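Local coordinates for protein formiminotetrahydrofolate cyclodeaminase (Thermotoga maritima, PDB 1O5H) that probably catalyses the cyclodeamination of 5-formiminotetrahydrofolate, releasing ammonia and forming 5,10-methenyltetrahydrofolate, as a lyase of folate metabolism, at residues V124-L138 with T150-Q162. Sequence-based numbering, arbitrary orientation.
Sequences VIRVMKDLAHELEKL and TLNAADLCHAVFQ
An antiparallel helix hairpin, with knobs-into-holes packing between L135 and C157, lies in the core of this all-helical subunit: helix 107-141 and helix 147-172, joined by a short turn, run back against each other. The axes of the two segments approach to 9.4 Å at 158°, and apolar side chains carry the interface; no hydrogen bond spans it. L135 is one knob, sitting among T150, A153, A154 and C157. Its CD1 lies over the backbone where A153 joins A154, while L135 CD2 reaches T150 CG2 at 4.0 Å; the L135 and T150 side chains lie alongside one another, pointing opposite ways. The reciprocal knob is C157, which fits among M128, L131, A132 and L135. The C157 chi1 of -178° turns SG away from its own backbone N and toward the other helix, where it lies 3.7 Å from M128 O. L131 CD2 packs on C157 CB at 3.8 Å. One turn along, the selenomethionine M128 bends at chi2 and chi3 and crosses V160 at about a right angle, its CG 3.7 Å from V160 CG1 and its SE also against that valine. V124 CG1 lies 4.0 Å from V160 CG1. Helix 36-56 covers this side, touching V124, L131, T150 and V160, and L85 of helix 68-100 backs M128; N152, on another side of its helix, bonds to N167 of the second subunit. At the end away from L135, I125 meets the F161 ring at its rim. Because CG1, CG2 and CD1 of I125 all border that edge, replacing it with an alanine would probably open a gap beside the F161 ring. The nearest of the three, I125 CG2, lies close to the ring plane, 3.8 Å from F161 CD1.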
loop_
_atom_site.group_PDB
_atom_site.type_symbol
_atom_site.label_atom_id
_atom_site.label_comp_id
_atom_site.label_asym_id
_atom_site.label_seq_id
_atom_site.Cartn_x
_atom_site.Cartn_y
_atom_site.Cartn_z
ATOM N N VAL A 124 0.893 -1.754 -14.666
ATOM C CA VAL A 124 0.577 -1.998 -13.267
ATOM C C VAL A 124 -0.885 -1.716 -13.025
ATOM O O VAL A 124 -1.575 -2.516 -12.389
ATOM C CB VAL A 124 1.401 -1.132 -12.302
ATOM C CG1 VAL A 124 0.936 -1.362 -10.895
ATOM C CG2 VAL A 124 2.868 -1.468 -12.409
ATOM N N ILE A 125 -1.368 -0.596 -13.543
ATOM C CA ILE A 125 -2.776 -0.244 -13.382
ATOM C C ILE A 125 -3.710 -1.293 -13.969
ATOM O O ILE A 125 -4.771 -1.583 -13.426
ATOM C CB ILE A 125 -3.071 1.104 -14.027
ATOM C CG1 ILE A 125 -2.464 2.230 -13.197
ATOM C CG2 ILE A 125 -4.553 1.308 -14.141
ATOM C CD1 ILE A 125 -2.533 3.582 -13.847
ATOM N N ARG A 126 -3.325 -1.874 -15.092
ATOM C CA ARG A 126 -4.199 -2.873 -15.666
ATOM C C ARG A 126 -4.313 -4.031 -14.719
ATOM O O ARG A 126 -5.406 -4.512 -14.496
ATOM C CB ARG A 126 -3.678 -3.374 -16.982
ATOM C CG ARG A 126 -3.706 -2.411 -18.108
ATOM C CD ARG A 126 -3.366 -3.138 -19.364
ATOM N NE ARG A 126 -2.964 -2.236 -20.424
ATOM C CZ ARG A 126 -2.992 -2.577 -21.699
ATOM N NH1 ARG A 126 -2.600 -1.709 -22.639
ATOM N NH2 ARG A 126 -3.429 -3.791 -22.031
ATOM N N VAL A 127 -3.197 -4.483 -14.161
ATOM C CA VAL A 127 -3.270 -5.536 -13.153
ATOM C C VAL A 127 -4.176 -5.098 -12.001
ATOM O O VAL A 127 -5.022 -5.862 -11.540
ATOM C CB VAL A 127 -1.893 -5.935 -12.615
ATOM C CG1 VAL A 127 -2.036 -7.053 -11.601
ATOM C CG2 VAL A 127 -0.942 -6.354 -13.765
HETATM N N MSE A 128 -4.049 -3.854 -11.574
HETATM C CA MSE A 128 -4.946 -3.359 -10.542
HETATM C C MSE A 128 -6.397 -3.443 -10.962
HETATM O O MSE A 128 -7.236 -3.883 -10.179
HETATM C CB MSE A 128 -4.586 -1.940 -10.099
HETATM C CG MSE A 128 -3.272 -1.866 -9.322
HETATM SE SE MSE A 128 -3.230 -3.052 -7.723
HETATM C CE MSE A 128 -2.509 -4.744 -8.462
ATOM N N LYS A 129 -6.718 -3.049 -12.186
ATOM C CA LYS A 129 -8.076 -3.273 -12.671
ATOM C C LYS A 129 -8.508 -4.751 -12.488
ATOM O O LYS A 129 -9.631 -5.037 -12.057
ATOM C CB LYS A 129 -8.205 -2.840 -14.135
ATOM C CG LYS A 129 -9.571 -3.052 -14.803
ATOM C CD LYS A 129 -9.756 -4.457 -15.354
ATOM C CE LYS A 129 -8.771 -4.830 -16.465
ATOM N NZ LYS A 129 -8.732 -3.860 -17.595
ATOM N N ASP A 130 -7.623 -5.690 -12.802
ATOM C CA ASP A 130 -7.960 -7.092 -12.598
ATOM C C ASP A 130 -8.184 -7.376 -11.137
ATOM O O ASP A 130 -9.133 -8.039 -10.792
ATOM C CB ASP A 130 -6.865 -7.997 -13.129
ATOM C CG ASP A 130 -6.776 -7.965 -14.633
ATOM O OD1 ASP A 130 -7.819 -7.671 -15.274
ATOM O OD2 ASP A 130 -5.714 -8.227 -15.250
ATOM N N LEU A 131 -7.305 -6.863 -10.278
ATOM C CA LEU A 131 -7.409 -7.127 -8.859
ATOM C C LEU A 131 -8.727 -6.604 -8.364
ATOM O O LEU A 131 -9.426 -7.287 -7.636
ATOM C CB LEU A 131 -6.252 -6.489 -8.099
ATOM C CG LEU A 131 -6.339 -6.538 -6.570
ATOM C CD1 LEU A 131 -6.406 -7.971 -6.090
ATOM C CD2 LEU A 131 -5.167 -5.814 -5.899
ATOM N N ALA A 132 -9.089 -5.404 -8.792
ATOM C CA ALA A 132 -10.327 -4.798 -8.322
ATOM C C ALA A 132 -11.502 -5.692 -8.647
ATOM O O ALA A 132 -12.288 -5.978 -7.785
ATOM C CB ALA A 132 -10.517 -3.436 -8.925
ATOM N N HIS A 133 -11.606 -6.151 -9.886
ATOM C CA HIS A 133 -12.717 -7.013 -10.293
ATOM C C HIS A 133 -12.793 -8.278 -9.453
ATOM O O HIS A 133 -13.894 -8.755 -9.149
ATOM C CB HIS A 133 -12.685 -7.366 -11.792
ATOM C CG HIS A 133 -13.284 -6.310 -12.679
ATOM N ND1 HIS A 133 -14.638 -6.042 -12.716
ATOM C CD2 HIS A 133 -12.712 -5.453 -13.561
ATOM C CE1 HIS A 133 -14.873 -5.065 -13.578
ATOM N NE2 HIS A 133 -13.722 -4.689 -14.104
ATOM N N GLU A 134 -11.648 -8.818 -9.052
ATOM C CA GLU A 134 -11.665 -10.011 -8.228
ATOM C C GLU A 134 -12.109 -9.696 -6.811
ATOM O O GLU A 134 -12.817 -10.496 -6.172
ATOM C CB GLU A 134 -10.309 -10.701 -8.208
ATOM C CG GLU A 134 -9.742 -11.080 -9.578
ATOM C CD GLU A 134 -10.523 -12.154 -10.316
ATOM O OE1 GLU A 134 -11.758 -12.247 -10.178
ATOM O OE2 GLU A 134 -9.892 -12.908 -11.076
ATOM N N LEU A 135 -11.701 -8.527 -6.322
ATOM C CA LEU A 135 -12.082 -8.098 -4.990
ATOM C C LEU A 135 -13.556 -7.896 -4.994
ATOM O O LEU A 135 -14.207 -8.215 -4.014
ATOM C CB LEU A 135 -11.352 -6.832 -4.563
ATOM C CG LEU A 135 -9.866 -7.049 -4.251
ATOM C CD1 LEU A 135 -9.187 -5.816 -3.764
ATOM C CD2 LEU A 135 -9.700 -8.132 -3.212
ATOM N N GLU A 136 -14.124 -7.435 -6.102
ATOM C CA GLU A 136 -15.584 -7.351 -6.128
ATOM C C GLU A 136 -16.234 -8.748 -6.015
ATOM O O GLU A 136 -17.197 -8.947 -5.253
ATOM C CB GLU A 136 -16.101 -6.607 -7.340
ATOM C CG GLU A 136 -17.564 -6.283 -7.189
ATOM C CD GLU A 136 -18.131 -5.509 -8.350
ATOM O OE1 GLU A 136 -17.375 -4.863 -9.111
ATOM O OE2 GLU A 136 -19.370 -5.537 -8.483
ATOM N N LYS A 137 -15.701 -9.720 -6.748
ATOM C CA LYS A 137 -16.218 -11.076 -6.634
ATOM C C LYS A 137 -16.016 -11.588 -5.221
ATOM O O LYS A 137 -16.931 -12.163 -4.642
ATOM C CB LYS A 137 -15.607 -12.006 -7.683
ATOM C CG LYS A 137 -16.253 -11.818 -9.057
ATOM C CD LYS A 137 -15.433 -12.390 -10.213
ATOM C CE LYS A 137 -16.063 -11.999 -11.538
ATOM N NZ LYS A 137 -15.722 -12.949 -12.626
ATOM N N LEU A 138 -14.852 -11.327 -4.631
ATOM C CA LEU A 138 -14.615 -11.802 -3.271
ATOM C C LEU A 138 -15.545 -11.140 -2.227
ATOM O O LEU A 138 -16.081 -11.803 -1.346
ATOM C CB LEU A 138 -13.157 -11.608 -2.891
ATOM C CG LEU A 138 -12.154 -12.460 -3.663
ATOM C CD1 LEU A 138 -10.756 -12.054 -3.305
ATOM C CD2 LEU A 138 -12.333 -13.937 -3.399
ATOM N N THR A 150 -10.413 -8.624 2.492
ATOM C CA THR A 150 -10.830 -8.116 1.201
ATOM C C THR A 150 -10.804 -6.598 1.170
ATOM O O THR A 150 -10.282 -6.007 0.220
ATOM C CB THR A 150 -12.225 -8.598 0.912
ATOM O OG1 THR A 150 -12.206 -10.034 0.880
ATOM C CG2 THR A 150 -12.653 -8.169 -0.493
ATOM N N LEU A 151 -11.374 -5.974 2.203
ATOM C CA LEU A 151 -11.461 -4.527 2.272
ATOM C C LEU A 151 -10.063 -3.972 2.263
ATOM O O LEU A 151 -9.756 -3.055 1.521
ATOM C CB LEU A 151 -12.160 -4.092 3.545
ATOM C CG LEU A 151 -13.344 -3.149 3.378
ATOM C CD1 LEU A 151 -13.705 -2.629 4.716
ATOM C CD2 LEU A 151 -13.079 -1.986 2.392
ATOM N N ASN A 152 -9.202 -4.565 3.070
ATOM C CA ASN A 152 -7.849 -4.118 3.154
ATOM C C ASN A 152 -7.267 -4.144 1.781
ATOM O O ASN A 152 -6.591 -3.193 1.368
ATOM C CB ASN A 152 -7.057 -5.026 4.083
ATOM C CG ASN A 152 -7.382 -4.787 5.529
ATOM O OD1 ASN A 152 -8.172 -3.886 5.871
ATOM N ND2 ASN A 152 -6.756 -5.557 6.395
ATOM N N ALA A 153 -7.538 -5.223 1.052
ATOM C CA ALA A 153 -6.960 -5.351 -0.270
ATOM C C ALA A 153 -7.547 -4.308 -1.212
ATOM O O ALA A 153 -6.834 -3.767 -2.054
ATOM C CB ALA A 153 -7.121 -6.717 -0.802
ATOM N N ALA A 154 -8.814 -3.958 -1.036
ATOM C CA ALA A 154 -9.396 -2.905 -1.870
ATOM C C ALA A 154 -8.740 -1.564 -1.594
ATOM O O ALA A 154 -8.406 -0.786 -2.511
ATOM C CB ALA A 154 -10.860 -2.822 -1.667
ATOM N N ASP A 155 -8.528 -1.273 -0.327
ATOM C CA ASP A 155 -7.886 -0.019 -0.032
ATOM C C ASP A 155 -6.473 0.042 -0.662
ATOM O O ASP A 155 -6.127 1.033 -1.317
ATOM C CB ASP A 155 -7.929 0.254 1.460
ATOM C CG ASP A 155 -9.317 0.701 1.922
ATOM O OD1 ASP A 155 -9.900 1.574 1.259
ATOM O OD2 ASP A 155 -9.907 0.263 2.940
ATOM N N LEU A 156 -5.688 -1.026 -0.531
ATOM C CA LEU A 156 -4.349 -1.008 -1.114
ATOM C C LEU A 156 -4.434 -0.923 -2.629
ATOM O O LEU A 156 -3.765 -0.097 -3.239
ATOM C CB LEU A 156 -3.562 -2.240 -0.705
ATOM C CG LEU A 156 -3.411 -2.409 0.797
ATOM C CD1 LEU A 156 -2.697 -3.708 1.060
ATOM C CD2 LEU A 156 -2.663 -1.237 1.395
ATOM N N CYS A 157 -5.290 -1.754 -3.217
ATOM C CA CYS A 157 -5.548 -1.705 -4.640
ATOM C C CYS A 157 -5.738 -0.256 -5.125
ATOM O O CYS A 157 -4.983 0.254 -5.967
ATOM C CB CYS A 157 -6.780 -2.529 -4.957
ATOM S SG CYS A 157 -7.165 -2.575 -6.710
ATOM N N HIS A 158 -6.725 0.413 -4.557
ATOM C CA HIS A 158 -6.992 1.784 -4.900
ATOM C C HIS A 158 -5.751 2.687 -4.792
ATOM O O HIS A 158 -5.473 3.494 -5.698
ATOM C CB HIS A 158 -8.098 2.289 -4.000
ATOM C CG HIS A 158 -8.513 3.690 -4.288
ATOM N ND1 HIS A 158 -8.186 4.747 -3.464
ATOM C CD2 HIS A 158 -9.233 4.213 -5.309
ATOM C CE1 HIS A 158 -8.691 5.863 -3.961
ATOM N NE2 HIS A 158 -9.334 5.564 -5.078
ATOM N N ALA A 159 -4.999 2.571 -3.701
ATOM C CA ALA A 159 -3.809 3.416 -3.555
ATOM C C ALA A 159 -2.803 3.138 -4.680
ATOM O O ALA A 159 -2.201 4.065 -5.220
ATOM C CB ALA A 159 -3.144 3.210 -2.185
ATOM N N VAL A 160 -2.606 1.860 -5.007
ATOM C CA VAL A 160 -1.645 1.507 -6.002
ATOM C C VAL A 160 -2.103 2.204 -7.270
ATOM O O VAL A 160 -1.321 2.874 -7.946
ATOM C CB VAL A 160 -1.557 0.006 -6.211
ATOM C CG1 VAL A 160 -0.590 -0.303 -7.353
ATOM C CG2 VAL A 160 -1.070 -0.663 -4.942
ATOM N N PHE A 161 -3.389 2.115 -7.562
ATOM C CA PHE A 161 -3.853 2.809 -8.715
ATOM C C PHE A 161 -3.475 4.278 -8.627
ATOM O O PHE A 161 -2.982 4.867 -9.594
ATOM C CB PHE A 161 -5.359 2.685 -8.922
ATOM C CG PHE A 161 -5.885 3.710 -9.853
ATOM C CD1 PHE A 161 -5.730 3.548 -11.242
ATOM C CD2 PHE A 161 -6.429 4.902 -9.362
ATOM C CE1 PHE A 161 -6.202 4.540 -12.159
ATOM C CE2 PHE A 161 -6.884 5.908 -10.259
ATOM C CZ PHE A 161 -6.772 5.713 -11.667
ATOM N N GLN A 162 -3.726 4.899 -7.491
ATOM C CA GLN A 162 -3.343 6.311 -7.395
ATOM C C GLN A 162 -1.870 6.506 -7.632
ATOM O O GLN A 162 -1.509 7.391 -8.384
ATOM C CB GLN A 162 -3.776 6.924 -6.088
ATOM C CG GLN A 162 -5.277 7.161 -6.075
ATOM C CD GLN A 162 -5.807 7.486 -4.698
ATOM O OE1 GLN A 162 -5.326 6.961 -3.676
ATOM N NE2 GLN A 162 -6.809 8.350 -4.659
#